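Local coordinates for aspartate--tRNA(Asp/Asn) ligase (Thermus thermophilus, PDB 1N9W), which attaches L-aspartate to both tRNA(Asp) and tRNA(Asn), first activating the amino acid with ATP and then passing it to the acceptor end, at residues 139-144 and 238-243; 244-249 and 258-263; 182-187 and 385-390; 125-130 and 400-405. All blocks are in the same frame, centred on the assembly; numbering follows the deposited sequence.

Interaction 1. Residues 139-144 and 238-243; sequences LDRQDF and LAEMLE
Arg-141 spans to Glu-240 from the last turn of helix 119-141, and the whole contact is this one salt bridge. Its CB points toward 238-243, but CB, CG, CD and NE serve as a spacer and meet no atom of that segment. The chain is bent at chi3 (48°), which swings the guanidinium round to face the acid. Arg-141 CZ stays 3.9 Å from Glu-240 OE2, with NH1 4.1 Å from the same oxygen. Arg-141 NH2 does the touching: Glu-240 OE1 and OE2 each lie 2.8 Å from it, so the carboxylate straddles a single nitrogen instead of pairing with two. The hydrogen bond runs from NH2 to the syn side of OE2, with an N-H...O angle of 150°. The acid lies at the guanidinium edge, yet the two planes are turned 34° apart. Asp-143, with positive phi, completes the Schellman motif that ends the arginine's helix, its carboxylate paired with Arg-39 of the second subunit. Away from this surface bridge, Leu-139 packs on Val-219 and Met-241 on Leu-217, placing helices 119-141 and 227-248 both against strand 215-222.

Interaction 2. Residues 244-249 and 258-263; sequences EALNTA and ATWPSF
Leu-246 lays its CD1 methyl over the indole of Trp-260, and this is the tight half of the contact. Leu-246 CD1 stands 3.7 Å from the centroid of the Trp-260 six-membered ring and 17° off its normal, the geometry of a CH-pi interaction. The nearest ring atom to Leu-246 CD1 is Trp-260 CE2, at 3.5 Å, on the bond shared by the two rings. From the opposite face comes Pro-261, whose CD is 3.4 Å above the Trp-260 ring plane and offset toward the rim, leaving the indole clasped between a leucine methyl and its own following proline. The second branch of the leucine is looser: Leu-246 CD2 comes no closer than 4.1 Å to Trp-260 NE1. Looser too is the buried Ala-245, whose CB meets the ring edge 4.4 Å from Trp-260 CH2. The close touch is thus made by an exposed leucine at the surface, while the buried alanine on the inner side meets the ring only loosely. Replacing Trp-260 by an alanine removes the indole and would probably leave the Leu-246 methyl without its aromatic face and a gap beside Ala-245. Ile-253 of helix 250-255 touches Ala-245, Leu-246 and Trp-260 alike, and Leu-401 of helix 394-402 also reaches the indole. Helix 227-248 passes through Ala-249 into helix 250-255, and the loop beyond folds back on the first helix, local packing within the class II synthetase catalytic domain.

Interaction 3. Residues 182-187 and 385-390; sequences YKQIMV and PPHGGF
Val-187 and His-387 mark the closest backbone approach, their CA atoms 7.9 Å apart, where helix 181-190 passes the beginning of strand 387-393. The polar meeting is between Gln-184 and His-387. The glutamine chain runs extended beyond CG and brings OE1 to the edge of the imidazole, in the ring plane and 3.1 Å from His-387 CE1. The amide is turned 74° against the ring, so the two flat groups meet nearly at right angles and do not stack. His-387 holds its CG between the backbone N and the carbonyl carbon (chi1 60°), a torsion that directs the ring at the helix. Val-187 supplies the apolar part, its CG1 lying 4.1 Å from His-387 CB. Both polar side chains have partners elsewhere: Gln-184 NE2 hydrogen-bonds to Tyr-376 OH, and His-387 ND1 makes a weak bond to Glu-220. A leucine at Gln-184 would lack the amide, and this is likely to leave the Tyr-376 hydroxyl without this mate and the edge at CE1 without its facing oxygen. The histidine side chain is about 3 Å from that of Arg-352, predicted to bind L-aspartate, and Tyr-182 and Lys-183 belong to a region predicted to bind aspartate, consistent with a second-shell position beside the amino-acid pocket. Buried OE1 has no hydrogen-bond partner in the model, so the carbon-bound hydrogen of CE1, partly positive in an imidazole, probably offers it modest electrostatic compensation.

Interaction 4. Residues 125-130 and 400-405; sequences LKVQAA and KLLGLP
Val-127 and Leu-402 meet tip to tip across a buried, wholly apolar contact. Leu-402 CD1 does the touching: it is 4.0 Å from Val-127 CB and 4.1 Å from Val-127 CG1, with Val-127 CG2 at 4.2 Å, so one methyl faces the fork of the valine and favours neither branch. Leu-401 adds a lighter touch, its CD2 lying 4.4 Å from Val-127 CG1. CG1 of the valine stands opposite the backbone N (chi1 172°), which puts it where Leu-401 can touch it as well, while CG2 meets Leu-402 alone of the two leucines. These helices are class II landmarks: 119-141 is the long helix of motif 1, which builds the dimer interface, and 394-402 is the motif 3 helix, whose first residues are predicted to bind ATP. Leu-401 is some way along from these, its side chain about 9 Å from that of Arg-396. After Leu-402 the chain turns at Gly-403, where phi becomes positive. Further out, Ile-253 and Glu-252 pack on Val-127, while Pro-124 and Leu-256 adjoin Leu-402. Phe-341 backs Leu-401 from strand 336-341. On helix 119-141, Leu-125 packs on Met-186 and Gln-128 on Phe-148, both of the second subunit.

Overall arrangement
From the N terminus, segment 125-130 opens interaction 4, and 139-144 on the same helix opens interaction 1. Segment 182-187 then opens interaction 3 before 238-243 closes interaction 1, so these two loops cross. Helix 227-248 carries on into interaction 2, a short loop shut at 258-263 and lying within the span of interaction 3. Segment 385-390 closes interaction 3, and 400-405 closes interaction 4, whose span encloses all the others. Interactions 2 and 4 touch, centres about 10 Å apart, joining helices 119-141, 227-248 and 394-402 with the loop at 258-263; interactions 1 and 2 also touch. Interaction 3, centred about 30 Å from the centre of interaction 2, sets helix 181-190 against strand 387-393, inside the sheet.

Interaction 1. Residues 139-144 and 238-243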
loop_
_atom_site.group_PDB
_atom_site.type_symbol
_atom_site.label_atom_id
_atom_site.label_comp_id
_atom_site.label_asym_id
_atom_site.label_seq_id
_atom_site.Cartn_x
_atom_site.Cartn_y
_atom_site.Cartn_z
ATOM N N LEU B 139 11.813 1.209 3.543
ATOM C CA LEU B 139 11.416 1.177 4.944
ATOM C C LEU B 139 11.291 -0.252 5.490
ATOM O O LEU B 139 11.696 -0.515 6.627
ATOM C CB LEU B 139 10.111 1.960 5.140
ATOM C CG LEU B 139 10.230 3.476 4.851
ATOM C CD1 LEU B 139 8.842 4.109 4.798
ATOM C CD2 LEU B 139 11.105 4.159 5.925
ATOM N N ASP B 140 10.736 -1.175 4.703
ATOM C CA ASP B 140 10.620 -2.573 5.152
ATOM C C ASP B 140 12.015 -3.132 5.458
ATOM O O ASP B 140 12.191 -3.855 6.431
ATOM C CB ASP B 140 9.968 -3.471 4.082
ATOM C CG ASP B 140 8.444 -3.331 4.017
ATOM O OD1 ASP B 140 7.831 -2.809 4.981
ATOM O OD2 ASP B 140 7.859 -3.770 2.994
ATOM N N ARG B 141 12.995 -2.810 4.614
ATOM C CA ARG B 141 14.353 -3.295 4.829
ATOM C C ARG B 141 14.996 -2.697 6.088
ATOM O O ARG B 141 15.960 -3.256 6.611
ATOM C CB ARG B 141 15.222 -3.016 3.603
ATOM C CG ARG B 141 16.603 -3.664 3.653
ATOM C CD ARG B 141 17.192 -3.779 2.256
ATOM N NE ARG B 141 17.062 -2.506 1.562
ATOM C CZ ARG B 141 16.512 -2.349 0.361
ATOM N NH1 ARG B 141 16.034 -3.391 -0.310
ATOM N NH2 ARG B 141 16.422 -1.133 -0.159
ATOM N N GLN B 142 14.466 -1.567 6.564
ATOM C CA GLN B 142 14.956 -0.926 7.789
ATOM C C GLN B 142 14.062 -1.348 8.965
ATOM O O GLN B 142 13.992 -0.666 9.990
ATOM C CB GLN B 142 14.922 0.605 7.686
ATOM C CG GLN B 142 15.751 1.224 6.570
ATOM C CD GLN B 142 17.186 0.736 6.567
ATOM O OE1 GLN B 142 17.850 0.715 7.602
ATOM N NE2 GLN B 142 17.675 0.351 5.394
ATOM N N ASP B 143 13.354 -2.460 8.792
ATOM C CA ASP B 143 12.482 -2.995 9.826
ATOM C C ASP B 143 11.236 -2.189 10.182
ATOM O O ASP B 143 10.707 -2.326 11.289
ATOM C CB ASP B 143 13.281 -3.247 11.107
ATOM C CG ASP B 143 13.502 -4.724 11.369
ATOM O OD1 ASP B 143 14.120 -5.390 10.512
ATOM O OD2 ASP B 143 13.053 -5.210 12.431
ATOM N N PHE B 144 10.761 -1.344 9.275
ATOM C CA PHE B 144 9.542 -0.597 9.562
ATOM C C PHE B 144 8.382 -1.555 9.369
ATOM O O PHE B 144 8.500 -2.551 8.650
ATOM C CB PHE B 144 9.363 0.579 8.604
ATOM C CG PHE B 144 10.170 1.785 8.966
ATOM C CD1 PHE B 144 11.558 1.746 8.919
ATOM C CD2 PHE B 144 9.538 2.963 9.359
ATOM C CE1 PHE B 144 12.310 2.863 9.256
ATOM C CE2 PHE B 144 10.277 4.089 9.700
ATOM C CZ PHE B 144 11.668 4.043 9.649
ATOM N N LEU B 238 14.113 8.699 -0.358
ATOM C CA LEU B 238 13.891 9.301 -1.669
ATOM C C LEU B 238 14.780 8.711 -2.745
ATOM O O LEU B 238 14.330 8.471 -3.870
ATOM C CB LEU B 238 14.123 10.808 -1.611
ATOM C CG LEU B 238 12.995 11.615 -0.974
ATOM C CD1 LEU B 238 13.522 12.963 -0.531
ATOM C CD2 LEU B 238 11.854 11.756 -1.967
ATOM N N ALA B 239 16.046 8.484 -2.410
ATOM C CA ALA B 239 16.994 7.921 -3.370
ATOM C C ALA B 239 16.482 6.574 -3.849
ATOM O O ALA B 239 16.553 6.254 -5.035
ATOM C CB ALA B 239 18.376 7.763 -2.713
ATOM N N GLU B 240 15.971 5.781 -2.916
ATOM C CA GLU B 240 15.430 4.468 -3.250
ATOM C C GLU B 240 14.203 4.624 -4.157
ATOM O O GLU B 240 14.115 3.992 -5.205
ATOM C CB GLU B 240 15.041 3.734 -1.966
ATOM C CG GLU B 240 14.419 2.359 -2.175
ATOM C CD GLU B 240 15.366 1.236 -1.825
ATOM O OE1 GLU B 240 16.299 1.477 -1.023
ATOM O OE2 GLU B 240 15.174 0.102 -2.332
ATOM N N MET B 241 13.269 5.476 -3.741
ATOM C CA MET B 241 12.044 5.714 -4.496
ATOM C C MET B 241 12.340 6.049 -5.968
ATOM O O MET B 241 11.790 5.420 -6.876
ATOM C CB MET B 241 11.230 6.819 -3.810
ATOM C CG MET B 241 10.657 6.401 -2.453
ATOM S SD MET B 241 10.098 7.818 -1.454
ATOM C CE MET B 241 8.657 8.177 -2.304
ATOM N N LEU B 242 13.220 7.020 -6.197
ATOM C CA LEU B 242 13.606 7.426 -7.547
ATOM C C LEU B 242 14.276 6.297 -8.324
ATOM O O LEU B 242 14.078 6.153 -9.534
ATOM C CB LEU B 242 14.550 8.630 -7.472
ATOM C CG LEU B 242 13.868 10.006 -7.377
ATOM C CD1 LEU B 242 12.810 10.005 -6.281
ATOM C CD2 LEU B 242 14.923 11.071 -7.102
ATOM N N GLU B 243 15.066 5.498 -7.619
ATOM C CA GLU B 243 15.773 4.373 -8.230
ATOM C C GLU B 243 14.770 3.337 -8.749
ATOM O O GLU B 243 14.939 2.782 -9.831
ATOM C CB GLU B 243 16.686 3.727 -7.190
ATOM C CG GLU B 243 17.749 2.827 -7.777
ATOM C CD GLU B 243 18.789 3.615 -8.535
ATOM O OE1 GLU B 243 19.234 4.665 -8.010
ATOM O OE2 GLU B 243 19.174 3.193 -9.650
#

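Interaction 2. Residues 244-249 and 258-263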
loop_
_atom_site.group_PDB
_atom_site.type_symbol
_atom_site.label_atom_id
_atom_site.label_comp_id
_atom_site.label_asym_id
_atom_site.label_seq_id
_atom_site.Cartn_x
_atom_site.Cartn_y
_atom_site.Cartn_z
ATOM N N GLU B 244 13.737 3.079 -7.948
ATOM C CA GLU B 244 12.696 2.120 -8.297
ATOM C C GLU B 244 11.978 2.559 -9.567
ATOM O O GLU B 244 11.762 1.758 -10.475
ATOM C CB GLU B 244 11.708 1.989 -7.138
ATOM C CG GLU B 244 10.654 0.891 -7.278
ATOM C CD GLU B 244 11.255 -0.485 -7.542
ATOM O OE1 GLU B 244 12.384 -0.746 -7.080
ATOM O OE2 GLU B 244 10.587 -1.306 -8.201
ATOM N N ALA B 245 11.624 3.838 -9.629
ATOM C CA ALA B 245 10.926 4.408 -10.778
ATOM C C ALA B 245 11.790 4.313 -12.012
ATOM O O ALA B 245 11.319 3.984 -13.099
ATOM C CB ALA B 245 10.587 5.870 -10.501
ATOM N N LEU B 246 13.070 4.614 -11.835
ATOM C CA LEU B 246 14.013 4.568 -12.943
ATOM C C LEU B 246 14.159 3.133 -13.472
ATOM O O LEU B 246 14.228 2.926 -14.677
ATOM C CB LEU B 246 15.369 5.112 -12.478
ATOM C CG LEU B 246 16.113 6.068 -13.401
ATOM C CD1 LEU B 246 15.249 7.274 -13.764
ATOM C CD2 LEU B 246 17.369 6.523 -12.690
ATOM N N ASN B 247 14.181 2.150 -12.574
ATOM C CA ASN B 247 14.334 0.761 -12.994
ATOM C C ASN B 247 13.059 0.064 -13.460
ATOM O O ASN B 247 13.106 -0.752 -14.375
ATOM C CB ASN B 247 14.976 -0.069 -11.880
ATOM C CG ASN B 247 16.393 0.385 -11.558
ATOM O OD1 ASN B 247 17.084 0.958 -12.402
ATOM N ND2 ASN B 247 16.836 0.114 -10.335
ATOM N N THR B 248 11.924 0.375 -12.843
ATOM C CA THR B 248 10.686 -0.284 -13.232
ATOM C C THR B 248 9.727 0.563 -14.070
ATOM O O THR B 248 8.766 0.035 -14.626
ATOM C CB THR B 248 9.948 -0.858 -11.992
ATOM O OG1 THR B 248 9.561 0.208 -11.115
ATOM C CG2 THR B 248 10.872 -1.824 -11.232
ATOM N N ALA B 249 9.981 1.864 -14.177
ATOM C CA ALA B 249 9.118 2.739 -14.978
ATOM C C ALA B 249 9.938 3.640 -15.900
ATOM O O ALA B 249 9.569 4.792 -16.167
ATOM C CB ALA B 249 8.227 3.587 -14.067
ATOM N N ALA B 258 10.558 13.789 -19.010
ATOM C CA ALA B 258 10.889 14.519 -17.793
ATOM C C ALA B 258 12.396 14.514 -17.542
ATOM O O ALA B 258 13.050 13.486 -17.719
ATOM C CB ALA B 258 10.164 13.893 -16.601
ATOM N N THR B 259 12.949 15.655 -17.141
ATOM C CA THR B 259 14.380 15.733 -16.845
ATOM C C THR B 259 14.564 15.261 -15.399
ATOM O O THR B 259 13.865 15.724 -14.496
ATOM C CB THR B 259 14.916 17.181 -16.979
ATOM O OG1 THR B 259 14.256 18.029 -16.032
ATOM C CG2 THR B 259 14.679 17.712 -18.383
ATOM N N TRP B 260 15.502 14.349 -15.170
ATOM C CA TRP B 260 15.708 13.826 -13.823
ATOM C C TRP B 260 16.380 14.811 -12.876
ATOM O O TRP B 260 17.298 15.534 -13.260
ATOM C CB TRP B 260 16.511 12.525 -13.877
ATOM C CG TRP B 260 16.054 11.517 -12.858
ATOM C CD1 TRP B 260 16.803 10.956 -11.865
ATOM C CD2 TRP B 260 14.744 10.942 -12.745
ATOM N NE1 TRP B 260 16.040 10.077 -11.134
ATOM C CE2 TRP B 260 14.769 10.062 -11.640
ATOM C CE3 TRP B 260 13.542 11.119 -13.444
ATOM C CZ2 TRP B 260 13.649 9.320 -11.250
ATOM C CZ3 TRP B 260 12.428 10.383 -13.051
ATOM C CH2 TRP B 260 12.487 9.510 -11.954
ATOM N N PRO B 261 15.921 14.852 -11.614
ATOM C CA PRO B 261 16.453 15.744 -10.577
ATOM C C PRO B 261 17.872 15.379 -10.165
ATOM O O PRO B 261 18.417 14.353 -10.583
ATOM C CB PRO B 261 15.481 15.550 -9.412
ATOM C CG PRO B 261 14.233 15.057 -10.065
ATOM C CD PRO B 261 14.755 14.114 -11.105
ATOM N N SER B 262 18.462 16.233 -9.333
ATOM C CA SER B 262 19.805 16.007 -8.817
ATOM C C SER B 262 19.688 14.961 -7.710
ATOM O O SER B 262 18.635 14.829 -7.086
ATOM C CB SER B 262 20.378 17.317 -8.263
ATOM O OG SER B 262 19.451 17.979 -7.415
ATOM N N PHE B 263 20.763 14.222 -7.467
ATOM C CA PHE B 263 20.743 13.176 -6.453
ATOM C C PHE B 263 20.404 13.704 -5.064
ATOM O O PHE B 263 21.048 14.626 -4.565
ATOM C CB PHE B 263 22.086 12.458 -6.401
ATOM C CG PHE B 263 22.013 11.102 -5.779
ATOM C CD1 PHE B 263 21.438 10.040 -6.473
ATOM C CD2 PHE B 263 22.507 10.879 -4.498
ATOM C CE1 PHE B 263 21.354 8.772 -5.903
ATOM C CE2 PHE B 263 22.428 9.613 -3.915
ATOM C CZ PHE B 263 21.850 8.556 -4.622
#

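Interaction 3. Residues 182-187 and 385-390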
loop_
_atom_site.group_PDB
_atom_site.type_symbol
_atom_site.label_atom_id
_atom_site.label_comp_id
_atom_site.label_asym_id
_atom_site.label_seq_id
_atom_site.Cartn_x
_atom_site.Cartn_y
_atom_site.Cartn_z
ATOM N N TYR B 182 -2.497 8.225 16.099
ATOM C CA TYR B 182 -2.383 6.800 15.845
ATOM C C TYR B 182 -0.965 6.402 15.468
ATOM O O TYR B 182 -0.461 5.390 15.940
ATOM C CB TYR B 182 -3.359 6.365 14.751
ATOM C CG TYR B 182 -4.814 6.498 15.148
ATOM C CD1 TYR B 182 -5.251 6.110 16.419
ATOM C CD2 TYR B 182 -5.763 6.984 14.244
ATOM C CE1 TYR B 182 -6.601 6.201 16.779
ATOM C CE2 TYR B 182 -7.114 7.076 14.590
ATOM C CZ TYR B 182 -7.523 6.681 15.858
ATOM O OH TYR B 182 -8.855 6.756 16.196
ATOM N N LYS B 183 -0.312 7.201 14.634
ATOM C CA LYS B 183 1.044 6.876 14.229
ATOM C C LYS B 183 2.018 6.945 15.404
ATOM O O LYS B 183 3.028 6.241 15.417
ATOM C CB LYS B 183 1.489 7.802 13.093
ATOM C CG LYS B 183 0.662 7.624 11.825
ATOM C CD LYS B 183 0.990 8.657 10.761
ATOM C CE LYS B 183 0.255 8.364 9.447
ATOM N NZ LYS B 183 -1.231 8.317 9.570
ATOM N N GLN B 184 1.722 7.780 16.394
ATOM C CA GLN B 184 2.606 7.884 17.552
ATOM C C GLN B 184 2.404 6.680 18.451
ATOM O O GLN B 184 3.365 6.090 18.947
ATOM C CB GLN B 184 2.325 9.172 18.317
ATOM C CG GLN B 184 2.417 10.386 17.429
ATOM C CD GLN B 184 2.249 11.668 18.185
ATOM O OE1 GLN B 184 3.273 12.221 18.647
ATOM N NE2 GLN B 184 1.091 12.112 18.336
ATOM N N ILE B 185 1.146 6.312 18.647
ATOM C CA ILE B 185 0.825 5.159 19.463
ATOM C C ILE B 185 1.466 3.924 18.854
ATOM O O ILE B 185 1.983 3.070 19.573
ATOM C CB ILE B 185 -0.689 4.935 19.545
ATOM C CG1 ILE B 185 -1.350 6.137 20.224
ATOM C CG2 ILE B 185 -0.987 3.650 20.305
ATOM C CD1 ILE B 185 -2.855 6.029 20.326
ATOM N N MET B 186 1.442 3.823 17.529
ATOM C CA MET B 186 2.034 2.650 16.894
ATOM C C MET B 186 3.561 2.660 17.000
ATOM O O MET B 186 4.194 1.617 16.870
ATOM C CB MET B 186 1.566 2.516 15.435
ATOM C CG MET B 186 0.072 2.174 15.291
ATOM S SD MET B 186 -0.496 0.843 16.373
ATOM C CE MET B 186 0.148 -0.554 15.511
ATOM N N VAL B 187 4.148 3.830 17.243
ATOM C CA VAL B 187 5.599 3.918 17.408
ATOM C C VAL B 187 5.985 3.179 18.697
ATOM O O VAL B 187 7.069 2.615 18.798
ATOM C CB VAL B 187 6.068 5.394 17.505
ATOM C CG1 VAL B 187 7.478 5.467 18.059
ATOM C CG2 VAL B 187 6.027 6.037 16.138
ATOM N N PRO B 385 8.853 6.997 23.868
ATOM C CA PRO B 385 10.245 7.371 23.596
ATOM C C PRO B 385 10.407 8.553 22.647
ATOM O O PRO B 385 9.501 8.864 21.876
ATOM C CB PRO B 385 10.822 6.094 23.006
ATOM C CG PRO B 385 9.657 5.583 22.195
ATOM C CD PRO B 385 8.492 5.760 23.149
ATOM N N PRO B 386 11.566 9.235 22.699
ATOM C CA PRO B 386 11.752 10.368 21.789
ATOM C C PRO B 386 11.532 9.876 20.360
ATOM O O PRO B 386 12.107 8.867 19.946
ATOM C CB PRO B 386 13.193 10.801 22.060
ATOM C CG PRO B 386 13.853 9.547 22.538
ATOM C CD PRO B 386 12.805 8.950 23.443
ATOM N N HIS B 387 10.700 10.587 19.611
ATOM C CA HIS B 387 10.389 10.174 18.258
ATOM C C HIS B 387 10.046 11.341 17.358
ATOM O O HIS B 387 9.935 12.482 17.806
ATOM C CB HIS B 387 9.213 9.202 18.293
ATOM C CG HIS B 387 7.970 9.788 18.889
ATOM N ND1 HIS B 387 7.086 10.558 18.165
ATOM C CD2 HIS B 387 7.475 9.735 20.149
ATOM C CE1 HIS B 387 6.099 10.951 18.951
ATOM N NE2 HIS B 387 6.312 10.466 20.160
ATOM N N GLY B 388 9.875 11.032 16.080
ATOM C CA GLY B 388 9.533 12.044 15.101
ATOM C C GLY B 388 9.055 11.391 13.817
ATOM O O GLY B 388 9.035 10.169 13.706
ATOM N N GLY B 389 8.670 12.204 12.846
ATOM C CA GLY B 389 8.198 11.659 11.592
ATOM C C GLY B 389 7.952 12.733 10.558
ATOM O O GLY B 389 8.190 13.920 10.799
ATOM N N PHE B 390 7.466 12.310 9.401
ATOM C CA PHE B 390 7.190 13.227 8.309
ATOM C C PHE B 390 6.260 12.554 7.306
ATOM O O PHE B 390 6.042 11.339 7.359
ATOM C CB PHE B 390 8.505 13.649 7.645
ATOM C CG PHE B 390 9.275 12.515 7.004
ATOM C CD1 PHE B 390 9.058 12.182 5.670
ATOM C CD2 PHE B 390 10.239 11.805 7.721
ATOM C CE1 PHE B 390 9.786 11.169 5.056
ATOM C CE2 PHE B 390 10.974 10.784 7.108
ATOM C CZ PHE B 390 10.746 10.467 5.773
#

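Interaction 4. Residues 125-130 and 400-405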
loop_
_atom_site.group_PDB
_atom_site.type_symbol
_atom_site.label_atom_id
_atom_site.label_comp_id
_atom_site.label_asym_id
_atom_site.label_seq_id
_atom_site.Cartn_x
_atom_site.Cartn_y
_atom_site.Cartn_z
ATOM N N LEU B 125 0.841 7.896 -13.343
ATOM C CA LEU B 125 0.298 6.991 -12.336
ATOM C C LEU B 125 1.176 5.739 -12.213
ATOM O O LEU B 125 1.332 5.180 -11.125
ATOM C CB LEU B 125 -1.152 6.601 -12.696
ATOM C CG LEU B 125 -2.190 7.735 -12.766
ATOM C CD1 LEU B 125 -3.566 7.184 -13.127
ATOM C CD2 LEU B 125 -2.257 8.449 -11.415
ATOM N N LYS B 126 1.754 5.321 -13.334
ATOM C CA LYS B 126 2.627 4.155 -13.375
ATOM C C LYS B 126 3.906 4.499 -12.602
ATOM O O LYS B 126 4.436 3.682 -11.844
ATOM C CB LYS B 126 2.954 3.809 -14.831
ATOM C CG LYS B 126 3.845 2.592 -15.040
ATOM C CD LYS B 126 3.196 1.323 -14.527
ATOM C CE LYS B 126 4.011 0.086 -14.900
ATOM N NZ LYS B 126 3.535 -1.131 -14.151
ATOM N N VAL B 127 4.384 5.723 -12.787
ATOM C CA VAL B 127 5.583 6.173 -12.103
ATOM C C VAL B 127 5.297 6.297 -10.608
ATOM O O VAL B 127 6.116 5.913 -9.778
ATOM C CB VAL B 127 6.073 7.529 -12.703
ATOM C CG1 VAL B 127 7.206 8.109 -11.863
ATOM C CG2 VAL B 127 6.559 7.303 -14.138
ATOM N N GLN B 128 4.115 6.803 -10.266
ATOM C CA GLN B 128 3.744 6.948 -8.854
ATOM C C GLN B 128 3.717 5.587 -8.146
ATOM O O GLN B 128 4.142 5.476 -7.000
ATOM C CB GLN B 128 2.375 7.593 -8.721
ATOM C CG GLN B 128 1.987 7.878 -7.278
ATOM C CD GLN B 128 0.626 8.515 -7.174
ATOM O OE1 GLN B 128 -0.387 7.830 -7.038
ATOM N NE2 GLN B 128 0.589 9.839 -7.262
ATOM N N ALA B 129 3.200 4.568 -8.832
ATOM C CA ALA B 129 3.127 3.243 -8.253
ATOM C C ALA B 129 4.538 2.756 -7.991
ATOM O O ALA B 129 4.802 2.071 -6.998
ATOM C CB ALA B 129 2.396 2.276 -9.187
ATOM N N ALA B 130 5.463 3.110 -8.874
ATOM C CA ALA B 130 6.842 2.685 -8.676
ATOM C C ALA B 130 7.422 3.411 -7.458
ATOM O O ALA B 130 8.011 2.771 -6.590
ATOM C CB ALA B 130 7.667 2.968 -9.936
ATOM N N LYS B 400 6.170 17.221 -9.783
ATOM C CA LYS B 400 7.416 17.934 -9.986
ATOM C C LYS B 400 8.511 17.082 -10.611
ATOM O O LYS B 400 9.347 17.583 -11.367
ATOM C CB LYS B 400 7.886 18.542 -8.659
ATOM C CG LYS B 400 7.184 19.850 -8.345
ATOM C CD LYS B 400 7.542 20.886 -9.414
ATOM C CE LYS B 400 6.718 22.147 -9.293
ATOM N NZ LYS B 400 7.186 23.178 -10.255
ATOM N N LEU B 401 8.496 15.788 -10.317
ATOM C CA LEU B 401 9.495 14.869 -10.861
ATOM C C LEU B 401 9.330 14.714 -12.366
ATOM O O LEU B 401 10.310 14.628 -13.102
ATOM C CB LEU B 401 9.350 13.494 -10.207
ATOM C CG LEU B 401 10.368 12.418 -10.592
ATOM C CD1 LEU B 401 11.723 12.774 -10.006
ATOM C CD2 LEU B 401 9.921 11.057 -10.054
ATOM N N LEU B 402 8.082 14.676 -12.820
ATOM C CA LEU B 402 7.800 14.487 -14.236
ATOM C C LEU B 402 7.547 15.763 -15.035
ATOM O O LEU B 402 7.261 15.701 -16.233
ATOM C CB LEU B 402 6.610 13.537 -14.389
ATOM C CG LEU B 402 6.841 12.180 -13.725
ATOM C CD1 LEU B 402 5.581 11.336 -13.786
ATOM C CD2 LEU B 402 8.003 11.485 -14.408
ATOM N N GLY B 403 7.646 16.915 -14.375
ATOM C CA GLY B 403 7.434 18.182 -15.051
ATOM C C GLY B 403 6.022 18.327 -15.575
ATOM O O GLY B 403 5.805 18.789 -16.693
ATOM N N LEU B 404 5.049 17.942 -14.761
ATOM C CA LEU B 404 3.657 18.018 -15.175
ATOM C C LEU B 404 3.031 19.370 -14.841
ATOM O O LEU B 404 3.437 20.032 -13.883
ATOM C CB LEU B 404 2.865 16.895 -14.499
ATOM C CG LEU B 404 3.526 15.511 -14.545
ATOM C CD1 LEU B 404 2.790 14.561 -13.617
ATOM C CD2 LEU B 404 3.542 14.985 -15.964
ATOM N N PRO B 405 2.040 19.795 -15.637
ATOM C CA PRO B 405 1.335 21.064 -15.447
ATOM C C PRO B 405 0.911 21.274 -14.000
ATOM O O PRO B 405 1.459 22.125 -13.302
ATOM C CB PRO B 405 0.138 20.929 -16.377
ATOM C CG PRO B 405 0.713 20.165 -17.523
ATOM C CD PRO B 405 1.539 19.095 -16.835
#